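Local coordinates for transglutaminase-like domain-containing protein (Streptococcus suis, PDB 4XZ7) that probably acts as a secreted transglutaminase, a homodimeric virulence factor that helps the bacterium resist phagocytosis, at residues D195-M208 with S268-L280. Residues are numbered along the deposited sequence; the frame is centred on the assembly and turned at random.
Sequences DDLIHKLIESSEAM and STTAARAFNMLGL
Arg273 takes hold of Asp195 side-on, its NE bonding to OD1 at 3.0 Å. Arg273 NH2 reaches Asp195 OD2 at 2.8 Å in an almost straight bond (174°). Carboxylate and guanidinium lie nearly coplanar, 20° apart, with both oxygens met on their syn sides. The arginine gets there by bending at chi2, and CG, next to that bend, bears on Ile198 CD1 at 3.5 Å. Ile198 is a knob seated among Thr270, Arg273, Ala274 and Met277, its CG2 3.8 Å from Ala274 CB. One turn on, Ile202 CD1 rests on Ala274 and the Met277 methyl, while its CG2 meets Leu278 CD2 tip to tip. The kink at the end of Met277 brings CE to 3.5 Å from His199 CD2. Beyond the end of helix 188-205, Met208 SD packs against Leu278 CD2.

Further out, Leu374 O and Phe376 O accept from Arg273 NH1 and NH2, Asn377 donates to Asp195 OD2, and Leu382 touches His199, Ile202 and Met277. The segments 195-205 and 268-277 cross at -77° in the transglutaminase-like domain. Arg273 and Asn377 probably keep the buried Asp195 deprotonated, and the Asp195-Arg273 pair holds residues 374-377 against the two helices.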
loop_
_atom_site.group_PDB
_atom_site.type_symbol
_atom_site.label_atom_id
_atom_site.label_comp_id
_atom_site.label_asym_id
_atom_site.label_seq_id
_atom_site.Cartn_x
_atom_site.Cartn_y
_atom_site.Cartn_z
ATOM N N ASP B 195 8.895 -9.200 -21.797
ATOM C CA ASP B 195 8.849 -9.376 -23.246
ATOM C C ASP B 195 9.263 -10.790 -23.616
ATOM O O ASP B 195 8.801 -11.356 -24.627
ATOM C CB ASP B 195 9.755 -8.373 -23.954
ATOM C CG ASP B 195 9.009 -7.145 -24.428
ATOM O OD1 ASP B 195 7.800 -7.016 -24.124
ATOM O OD2 ASP B 195 9.640 -6.299 -25.097
ATOM N N ASP B 196 10.131 -11.372 -22.794
ATOM C CA ASP B 196 10.511 -12.758 -23.030
ATOM C C ASP B 196 9.353 -13.693 -22.717
ATOM O O ASP B 196 9.067 -14.605 -23.492
ATOM C CB ASP B 196 11.738 -13.157 -22.212
ATOM C CG ASP B 196 12.319 -14.487 -22.667
ATOM O OD1 ASP B 196 12.907 -14.536 -23.779
ATOM O OD2 ASP B 196 12.169 -15.480 -21.921
ATOM N N LEU B 197 8.694 -13.468 -21.583
ATOM C CA LEU B 197 7.483 -14.220 -21.237
ATOM C C LEU B 197 6.419 -14.181 -22.347
ATOM O O LEU B 197 5.773 -15.195 -22.647
ATOM C CB LEU B 197 6.902 -13.683 -19.933
ATOM C CG LEU B 197 7.163 -14.438 -18.626
ATOM C CD1 LEU B 197 8.325 -15.371 -18.720
ATOM C CD2 LEU B 197 7.374 -13.448 -17.480
ATOM N N ILE B 198 6.253 -13.015 -22.966
ATOM C CA ILE B 198 5.304 -12.864 -24.065
ATOM C C ILE B 198 5.744 -13.666 -25.275
ATOM O O ILE B 198 4.929 -14.357 -25.897
ATOM C CB ILE B 198 5.143 -11.392 -24.464
ATOM C CG1 ILE B 198 4.523 -10.612 -23.304
ATOM C CG2 ILE B 198 4.280 -11.263 -25.690
ATOM C CD1 ILE B 198 4.586 -9.140 -23.506
ATOM N N HIS B 199 7.034 -13.566 -25.603
ATOM C CA HIS B 199 7.628 -14.342 -26.689
ATOM C C HIS B 199 7.333 -15.828 -26.495
ATOM O O HIS B 199 6.926 -16.524 -27.431
ATOM C CB HIS B 199 9.141 -14.104 -26.758
ATOM C CG HIS B 199 9.738 -14.346 -28.111
ATOM N ND1 HIS B 199 9.780 -15.593 -28.698
ATOM C CD2 HIS B 199 10.336 -13.500 -28.985
ATOM C CE1 HIS B 199 10.366 -15.505 -29.879
ATOM N NE2 HIS B 199 10.715 -14.247 -30.075
ATOM N N LYS B 200 7.517 -16.310 -25.273
ATOM C CA LYS B 200 7.232 -17.706 -24.976
ATOM C C LYS B 200 5.749 -18.029 -25.139
ATOM O O LYS B 200 5.405 -19.121 -25.606
ATOM C CB LYS B 200 7.699 -18.058 -23.565
ATOM C CG LYS B 200 9.174 -18.442 -23.502
ATOM C CD LYS B 200 9.683 -18.530 -22.069
ATOM C CE LYS B 200 11.166 -18.870 -22.048
ATOM N NZ LYS B 200 11.711 -18.873 -20.662
ATOM N N LEU B 201 4.863 -17.101 -24.764
ATOM C CA LEU B 201 3.436 -17.343 -25.027
ATOM C C LEU B 201 3.199 -17.470 -26.535
ATOM O O LEU B 201 2.400 -18.292 -26.974
ATOM C CB LEU B 201 2.545 -16.237 -24.445
ATOM C CG LEU B 201 2.478 -16.111 -22.925
ATOM C CD1 LEU B 201 1.645 -14.902 -22.525
ATOM C CD2 LEU B 201 1.900 -17.382 -22.314
ATOM N N ILE B 202 3.910 -16.660 -27.319
ATOM C CA ILE B 202 3.766 -16.662 -28.767
ATOM C C ILE B 202 4.221 -17.997 -29.342
ATOM O O ILE B 202 3.544 -18.578 -30.197
ATOM C CB ILE B 202 4.572 -15.524 -29.425
ATOM C CG1 ILE B 202 3.944 -14.179 -29.091
ATOM C CG2 ILE B 202 4.619 -15.707 -30.930
ATOM C CD1 ILE B 202 4.629 -13.005 -29.735
ATOM N N GLU B 203 5.365 -18.470 -28.859
ATOM C CA GLU B 203 5.889 -19.776 -29.235
ATOM C C GLU B 203 4.871 -20.857 -28.898
ATOM O O GLU B 203 4.512 -21.673 -29.746
ATOM C CB GLU B 203 7.221 -20.066 -28.524
ATOM C CG GLU B 203 8.404 -19.225 -29.007
ATOM C CD GLU B 203 9.614 -19.282 -28.067
ATOM O OE1 GLU B 203 9.726 -20.235 -27.259
ATOM O OE2 GLU B 203 10.456 -18.358 -28.133
ATOM N N SER B 204 4.396 -20.852 -27.660
ATOM C CA SER B 204 3.516 -21.919 -27.197
ATOM C C SER B 204 2.201 -21.921 -27.973
ATOM O O SER B 204 1.650 -22.981 -28.271
ATOM C CB SER B 204 3.266 -21.794 -25.707
ATOM O OG SER B 204 4.478 -21.929 -24.996
ATOM N N SER B 205 1.729 -20.736 -28.342
ATOM C CA SER B 205 0.498 -20.611 -29.110
ATOM C C SER B 205 0.617 -21.176 -30.530
ATOM O O SER B 205 -0.396 -21.450 -31.165
ATOM C CB SER B 205 0.075 -19.148 -29.201
ATOM O OG SER B 205 0.748 -18.483 -30.261
ATOM N N GLU B 206 1.850 -21.302 -31.023
ATOM C CA GLU B 206 2.145 -21.722 -32.395
ATOM C C GLU B 206 1.581 -20.751 -33.435
ATOM O O GLU B 206 1.288 -21.137 -34.566
ATOM C CB GLU B 206 1.619 -23.138 -32.652
ATOM C CG GLU B 206 2.163 -24.173 -31.671
ATOM C CD GLU B 206 1.710 -25.588 -31.992
ATOM O OE1 GLU B 206 0.710 -25.743 -32.720
ATOM O OE2 GLU B 206 2.361 -26.545 -31.520
ATOM N N ALA B 207 1.449 -19.484 -33.055
ATOM C CA ALA B 207 0.900 -18.474 -33.955
ATOM C C ALA B 207 1.731 -18.327 -35.229
ATOM O O ALA B 207 1.187 -18.102 -36.304
ATOM C CB ALA B 207 0.790 -17.135 -33.247
ATOM N N MET B 208 3.049 -18.456 -35.107
ATOM C CA MET B 208 3.928 -18.273 -36.260
ATOM C C MET B 208 3.756 -19.404 -37.265
ATOM O O MET B 208 4.084 -19.249 -38.432
ATOM C CB MET B 208 5.390 -18.168 -35.814
ATOM C CG MET B 208 5.778 -16.795 -35.276
ATOM S SD MET B 208 5.581 -15.458 -36.483
ATOM C CE MET B 208 7.131 -15.553 -37.380
ATOM N N SER B 268 -5.822 -7.852 -22.885
ATOM C CA SER B 268 -5.720 -6.992 -24.065
ATOM C C SER B 268 -4.329 -6.366 -24.207
ATOM O O SER B 268 -3.839 -6.166 -25.325
ATOM C CB SER B 268 -6.782 -5.884 -24.026
ATOM O OG SER B 268 -8.103 -6.423 -23.942
ATOM N N THR B 269 -3.690 -6.052 -23.084
ATOM C CA THR B 269 -2.350 -5.451 -23.129
ATOM C C THR B 269 -1.290 -6.471 -23.552
ATOM O O THR B 269 -0.423 -6.182 -24.385
ATOM C CB THR B 269 -1.962 -4.854 -21.773
ATOM O OG1 THR B 269 -2.934 -3.863 -21.394
ATOM C CG2 THR B 269 -0.569 -4.245 -21.834
ATOM N N THR B 270 -1.377 -7.674 -22.995
ATOM C CA THR B 270 -0.476 -8.741 -23.406
ATOM C C THR B 270 -0.698 -9.088 -24.883
ATOM O O THR B 270 0.256 -9.314 -25.626
ATOM C CB THR B 270 -0.674 -9.995 -22.546
ATOM O OG1 THR B 270 -0.362 -9.673 -21.193
ATOM C CG2 THR B 270 0.244 -11.141 -23.016
ATOM N N ALA B 271 -1.957 -9.114 -25.301
ATOM C CA ALA B 271 -2.266 -9.423 -26.691
ATOM C C ALA B 271 -1.748 -8.337 -27.631
ATOM O O ALA B 271 -1.196 -8.641 -28.676
ATOM C CB ALA B 271 -3.766 -9.624 -26.885
ATOM N N ALA B 272 -1.926 -7.070 -27.262
ATOM C CA ALA B 272 -1.498 -5.980 -28.129
ATOM C C ALA B 272 0.008 -6.034 -28.287
ATOM O O ALA B 272 0.526 -5.916 -29.415
ATOM C CB ALA B 272 -1.935 -4.633 -27.584
ATOM N N ARG B 273 0.707 -6.234 -27.163
ATOM C CA ARG B 273 2.167 -6.346 -27.209
ATOM C C ARG B 273 2.576 -7.494 -28.129
ATOM O O ARG B 273 3.385 -7.303 -29.038
ATOM C CB ARG B 273 2.757 -6.553 -25.812
ATOM C CG ARG B 273 4.273 -6.507 -25.772
ATOM C CD ARG B 273 4.806 -5.084 -25.920
ATOM N NE ARG B 273 6.261 -5.040 -25.799
ATOM C CZ ARG B 273 7.006 -4.021 -26.208
ATOM N NH1 ARG B 273 6.431 -2.957 -26.754
ATOM N NH2 ARG B 273 8.322 -4.062 -26.082
ATOM N N ALA B 274 1.998 -8.672 -27.904
ATOM C CA ALA B 274 2.274 -9.849 -28.740
ATOM C C ALA B 274 2.005 -9.638 -30.241
ATOM O O ALA B 274 2.767 -10.102 -31.084
ATOM C CB ALA B 274 1.466 -11.018 -28.243
ATOM N N PHE B 275 0.915 -8.954 -30.571
ATOM C CA PHE B 275 0.548 -8.727 -31.962
ATOM C C PHE B 275 1.510 -7.768 -32.652
ATOM O O PHE B 275 1.787 -7.906 -33.845
ATOM C CB PHE B 275 -0.878 -8.186 -32.057
ATOM C CG PHE B 275 -1.933 -9.189 -31.662
ATOM C CD1 PHE B 275 -1.696 -10.550 -31.794
ATOM C CD2 PHE B 275 -3.153 -8.772 -31.160
ATOM C CE1 PHE B 275 -2.669 -11.481 -31.437
ATOM C CE2 PHE B 275 -4.134 -9.700 -30.795
ATOM C CZ PHE B 275 -3.885 -11.052 -30.933
ATOM N N ASN B 276 1.997 -6.780 -31.906
ATOM C CA ASN B 276 2.969 -5.852 -32.464
ATOM C C ASN B 276 4.259 -6.610 -32.752
ATOM O O ASN B 276 4.876 -6.402 -33.795
ATOM C CB ASN B 276 3.214 -4.662 -31.533
ATOM C CG ASN B 276 2.117 -3.615 -31.628
ATOM O OD1 ASN B 276 1.573 -3.373 -32.700
ATOM N ND2 ASN B 276 1.771 -3.004 -30.495
ATOM N N MET B 277 4.655 -7.501 -31.845
ATOM C CA MET B 277 5.803 -8.359 -32.102
ATOM C C MET B 277 5.614 -9.170 -33.390
ATOM O O MET B 277 6.555 -9.354 -34.161
ATOM C CB MET B 277 6.045 -9.300 -30.925
ATOM C CG MET B 277 6.631 -8.620 -29.689
ATOM S SD MET B 277 6.786 -9.726 -28.279
ATOM C CE MET B 277 7.851 -11.005 -28.939
ATOM N N LEU B 278 4.390 -9.637 -33.621
ATOM C CA LEU B 278 4.086 -10.500 -34.757
ATOM C C LEU B 278 3.868 -9.725 -36.053
ATOM O O LEU B 278 3.477 -10.296 -37.064
ATOM C CB LEU B 278 2.843 -11.342 -34.453
ATOM C CG LEU B 278 2.975 -12.434 -33.391
ATOM C CD1 LEU B 278 1.600 -12.933 -32.933
ATOM C CD2 LEU B 278 3.823 -13.582 -33.920
ATOM N N GLY B 279 4.106 -8.421 -36.023
ATOM C CA GLY B 279 3.913 -7.603 -37.206
ATOM C C GLY B 279 2.461 -7.223 -37.422
ATOM O O GLY B 279 2.074 -6.847 -38.521
ATOM N N LEU B 280 1.650 -7.313 -36.374
ATOM C CA LEU B 280 0.242 -6.988 -36.500
ATOM C C LEU B 280 -0.089 -5.743 -35.668
ATOM O O LEU B 280 -0.373 -5.857 -34.469
ATOM C CB LEU B 280 -0.614 -8.174 -36.054
ATOM C CG LEU B 280 -0.965 -9.324 -37.007
ATOM C CD1 LEU B 280 -0.240 -9.218 -38.333
ATOM C CD2 LEU B 280 -0.691 -10.670 -36.323
#